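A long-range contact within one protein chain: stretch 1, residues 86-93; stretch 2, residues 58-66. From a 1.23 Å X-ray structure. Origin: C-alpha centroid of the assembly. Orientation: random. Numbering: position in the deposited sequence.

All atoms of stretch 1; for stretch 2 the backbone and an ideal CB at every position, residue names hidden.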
# COMPACT_ATOMS: atom_id res chain seq x y z
N GLY A 86 15.44 -5.14 -7.92
CA GLY A 86 16.29 -6.23 -7.45
C GLY A 86 15.88 -6.82 -6.13
O GLY A 86 16.63 -7.62 -5.54
N ILE A 87 14.69 -6.50 -5.65
CA ILE A 87 14.17 -6.97 -4.35
C ILE A 87 13.46 -8.29 -4.55
O ILE A 87 12.66 -8.42 -5.47
CB ILE A 87 13.23 -5.92 -3.76
CG1 ILE A 87 14.01 -4.63 -3.48
CG2 ILE A 87 12.56 -6.46 -2.50
CD1 ILE A 87 13.15 -3.43 -3.23
N GLU A 88 13.76 -9.26 -3.69
CA GLU A 88 13.35 -10.64 -3.88
C GLU A 88 12.36 -11.20 -2.87
O GLU A 88 11.95 -12.35 -3.03
CB GLU A 88 14.63 -11.57 -3.83
CG GLU A 88 15.96 -11.02 -4.47
CD GLU A 88 17.23 -11.80 -4.05
OE1 GLU A 88 17.11 -12.91 -3.46
OE2 GLU A 88 18.36 -11.28 -4.31
N TRP A 89 12.06 -10.46 -1.80
CA TRP A 89 11.28 -10.94 -0.67
C TRP A 89 10.05 -10.08 -0.48
O TRP A 89 10.06 -8.88 -0.71
CB TRP A 89 12.09 -10.86 0.61
CG TRP A 89 13.09 -11.97 0.82
CD1 TRP A 89 14.42 -11.93 0.51
CD2 TRP A 89 12.85 -13.26 1.39
NE1 TRP A 89 15.01 -13.11 0.87
CE2 TRP A 89 14.07 -13.95 1.38
CE3 TRP A 89 11.71 -13.90 1.88
CZ2 TRP A 89 14.19 -15.25 1.85
CZ3 TRP A 89 11.82 -15.20 2.35
CH2 TRP A 89 13.06 -15.85 2.34
N THR A 90 9.00 -10.71 0.06
CA THR A 90 7.89 -9.98 0.67
C THR A 90 7.35 -10.74 1.87
O THR A 90 7.34 -11.98 1.90
CB THR A 90 6.73 -9.71 -0.33
OG1 THR A 90 5.79 -8.80 0.26
CG2 THR A 90 6.06 -10.96 -0.81
N ILE A 91 6.86 -9.98 2.84
CA ILE A 91 5.96 -10.51 3.88
C ILE A 91 4.56 -10.62 3.32
O ILE A 91 4.15 -9.77 2.52
CB ILE A 91 5.97 -9.59 5.12
CG1 ILE A 91 7.40 -9.44 5.68
CG2 ILE A 91 5.03 -10.07 6.22
CD1 ILE A 91 7.54 -8.40 6.77
N LEU A 92 3.82 -11.65 3.73
CA LEU A 92 2.40 -11.81 3.41
C LEU A 92 1.64 -12.22 4.64
O LEU A 92 2.12 -13.04 5.42
CB LEU A 92 2.20 -12.89 2.33
CG LEU A 92 2.73 -12.58 0.93
CD1 LEU A 92 2.50 -13.77 0.02
CD2 LEU A 92 2.06 -11.35 0.39
N GLY A 93 0.42 -11.72 4.76
CA GLY A 93 -0.49 -12.21 5.78
C GLY A 93 -0.18 -11.79 7.21
O GLY A 93 -0.66 -12.39 8.16
N UNK A 58 22.90 -8.94 3.27
CA UNK A 58 21.52 -9.05 3.71
C UNK A 58 20.62 -8.77 2.52
O UNK A 58 21.08 -8.27 1.48
CB UNK A 58 21.22 -8.09 4.87
N UNK A 59 19.35 -9.07 2.64
CA UNK A 59 18.39 -8.81 1.57
C UNK A 59 17.24 -7.95 2.04
O UNK A 59 16.86 -7.96 3.22
CB UNK A 59 17.85 -10.13 1.01
N UNK A 60 16.67 -7.21 1.11
CA UNK A 60 15.53 -6.33 1.34
C UNK A 60 14.23 -7.08 1.07
O UNK A 60 14.14 -7.93 0.18
CB UNK A 60 15.62 -5.08 0.46
N UNK A 61 13.18 -6.72 1.81
CA UNK A 61 11.85 -7.26 1.63
C UNK A 61 10.79 -6.19 1.62
O UNK A 61 10.86 -5.20 2.35
CB UNK A 61 11.54 -8.28 2.73
N UNK A 62 9.78 -6.39 0.77
CA UNK A 62 8.54 -5.65 0.93
C UNK A 62 7.73 -6.15 2.10
O UNK A 62 7.97 -7.24 2.63
CB UNK A 62 7.70 -5.73 -0.35
N UNK A 63 6.74 -5.38 2.51
CA UNK A 63 5.86 -5.71 3.63
C UNK A 63 4.50 -6.27 3.19
O UNK A 63 3.70 -6.70 4.02
CB UNK A 63 5.64 -4.46 4.49
N UNK A 64 4.27 -6.25 1.88
CA UNK A 64 3.02 -6.69 1.25
C UNK A 64 3.23 -6.60 -0.26
O UNK A 64 4.11 -5.87 -0.71
CB UNK A 64 1.83 -5.85 1.70
N UNK A 65 2.37 -7.27 -1.02
CA UNK A 65 2.28 -7.09 -2.48
C UNK A 65 0.84 -7.35 -2.87
O UNK A 65 0.07 -7.98 -2.12
CB UNK A 65 3.23 -8.02 -3.24
N UNK A 66 0.43 -6.89 -4.04
CA UNK A 66 -0.90 -7.19 -4.55
C UNK A 66 -0.90 -8.53 -5.33
O UNK A 66 0.10 -9.21 -5.40
CB UNK A 66 -1.39 -6.05 -5.44

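Position 58 has nothing of stretch 1 within 5.5 Å of its ideal CB, so this contact sets no preference there; the residue is Trp 58.

At position 59 the CA-to-CB bond points toward stretch 1. The ideal CB lies 3.9 Å from Trp 89 CD1 and 5.3 Å from Glu 88 OE1, so a flexible chain could pass the indole and end near a carboxylate. A basic residue, lysine or arginine, suits best. It is Lys 59. Its last two torsions are t, and the extended end brings NZ to 2.7 Å from Glu 88 OE2 in a hydrogen-bonded salt bridge. Water 1 links NZ to Gly 86 O as well.

Position 60 points sideways, with its ideal CB 4.3 Å from Ile 87 CG1. An aliphatic side chain such as valine, isoleucine or leucine would fit, the beta-branched ones being at home in extended backbone. Val 60 places CG1 4.1 Å from Ile 87 CD1, while water 2 joins its carbonyl O to Glu 88 N.

Position 61 lies on the same sheet face as Trp 89, and its ideal CB is only 3.4 Å from Trp 89 CB. So tight a spot favours a small residue: alanine, serine or perhaps cysteine. Ser 61 is found. Its OG packs 3.3 Å from Thr 90 CA and stays with its own strand, donating a hydrogen bond to the backbone O of position 62 at 2.8 Å.

Position 62 shares the other face with Thr 90. The backbone supplies the pairing: N at 62 donates to Trp 89 O (2.9 Å), and O at 62 accepts from Ile 91 N (3.0 Å), as neighbouring parallel strands require. With Thr 90 OG1 3.7 Å from the ideal CB and Trp 89 O at 3.9 Å, a small side chain is the simplest choice. Ala 62 adds a methyl group and no polar demand.

Positions 63 and 64 point away from stretch 1, leaving the choice broad. Glu 63 has OE1 hydrogen-bonded elsewhere in the structure. Asn 64 has an amide whose OD1 accepts from water 3, which in turn accepts from Gly 93 N, a bridge that a purely apolar side chain could not make.

Position 65 points sideways, its ideal CB 4.4 Å from Thr 90 OG1 and 5.1 Å from Leu 92 CD2. A medium aliphatic residue suits this mainly apolar corner. Val 65 reaches Leu 92 CD2 with CG2 at 4.0 Å and Thr 90 OG1 with CG1 at 3.5 Å.

Position 66 points away; Phe 66 makes no contact here.

Stretch 2 (58-66) WKVSAENVF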
# COMPACT_ATOMS: atom_id res chain seq x y z
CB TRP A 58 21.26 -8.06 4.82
CG TRP A 58 22.00 -8.29 6.10
CD1 TRP A 58 22.96 -9.24 6.36
CD2 TRP A 58 21.81 -7.58 7.32
NE1 TRP A 58 23.37 -9.13 7.67
CE2 TRP A 58 22.67 -8.12 8.29
CE3 TRP A 58 20.97 -6.53 7.68
CZ2 TRP A 58 22.73 -7.62 9.59
CZ3 TRP A 58 21.02 -6.04 8.96
CH2 TRP A 58 21.88 -6.58 9.90
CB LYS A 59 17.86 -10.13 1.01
CG LYS A 59 18.89 -10.95 0.26
CD LYS A 59 19.31 -10.32 -1.01
CE LYS A 59 20.25 -11.27 -1.78
NZ LYS A 59 20.72 -10.68 -3.06
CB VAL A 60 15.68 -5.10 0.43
CG1 VAL A 60 14.51 -4.16 0.56
CG2 VAL A 60 16.94 -4.34 0.77
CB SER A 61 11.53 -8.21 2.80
OG SER A 61 10.27 -8.84 2.69
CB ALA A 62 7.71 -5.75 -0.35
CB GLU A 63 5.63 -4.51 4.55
CG GLU A 63 6.90 -4.10 5.33
CD GLU A 63 6.68 -2.93 6.26
OE1 GLU A 63 5.53 -2.63 6.62
OE2 GLU A 63 7.71 -2.28 6.65
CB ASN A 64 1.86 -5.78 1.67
CG ASN A 64 0.53 -6.24 1.13
OD1 ASN A 64 0.24 -7.42 1.11
ND2 ASN A 64 -0.28 -5.28 0.68
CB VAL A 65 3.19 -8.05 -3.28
CG1 VAL A 65 4.63 -7.89 -2.94
CG2 VAL A 65 2.79 -9.50 -3.10
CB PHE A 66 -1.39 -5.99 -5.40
CG PHE A 66 -2.85 -6.05 -5.75
CD1 PHE A 66 -3.83 -6.09 -4.78
CD2 PHE A 66 -3.24 -6.04 -7.09
CE1 PHE A 66 -5.16 -6.14 -5.13
CE2 PHE A 66 -4.57 -6.10 -7.42
CZ PHE A 66 -5.52 -6.15 -6.47
O HOH W 1 19.26 -8.09 -3.98
O HOH W 2 15.78 -8.92 -1.74
O HOH W 3 -0.30 -9.28 3.18
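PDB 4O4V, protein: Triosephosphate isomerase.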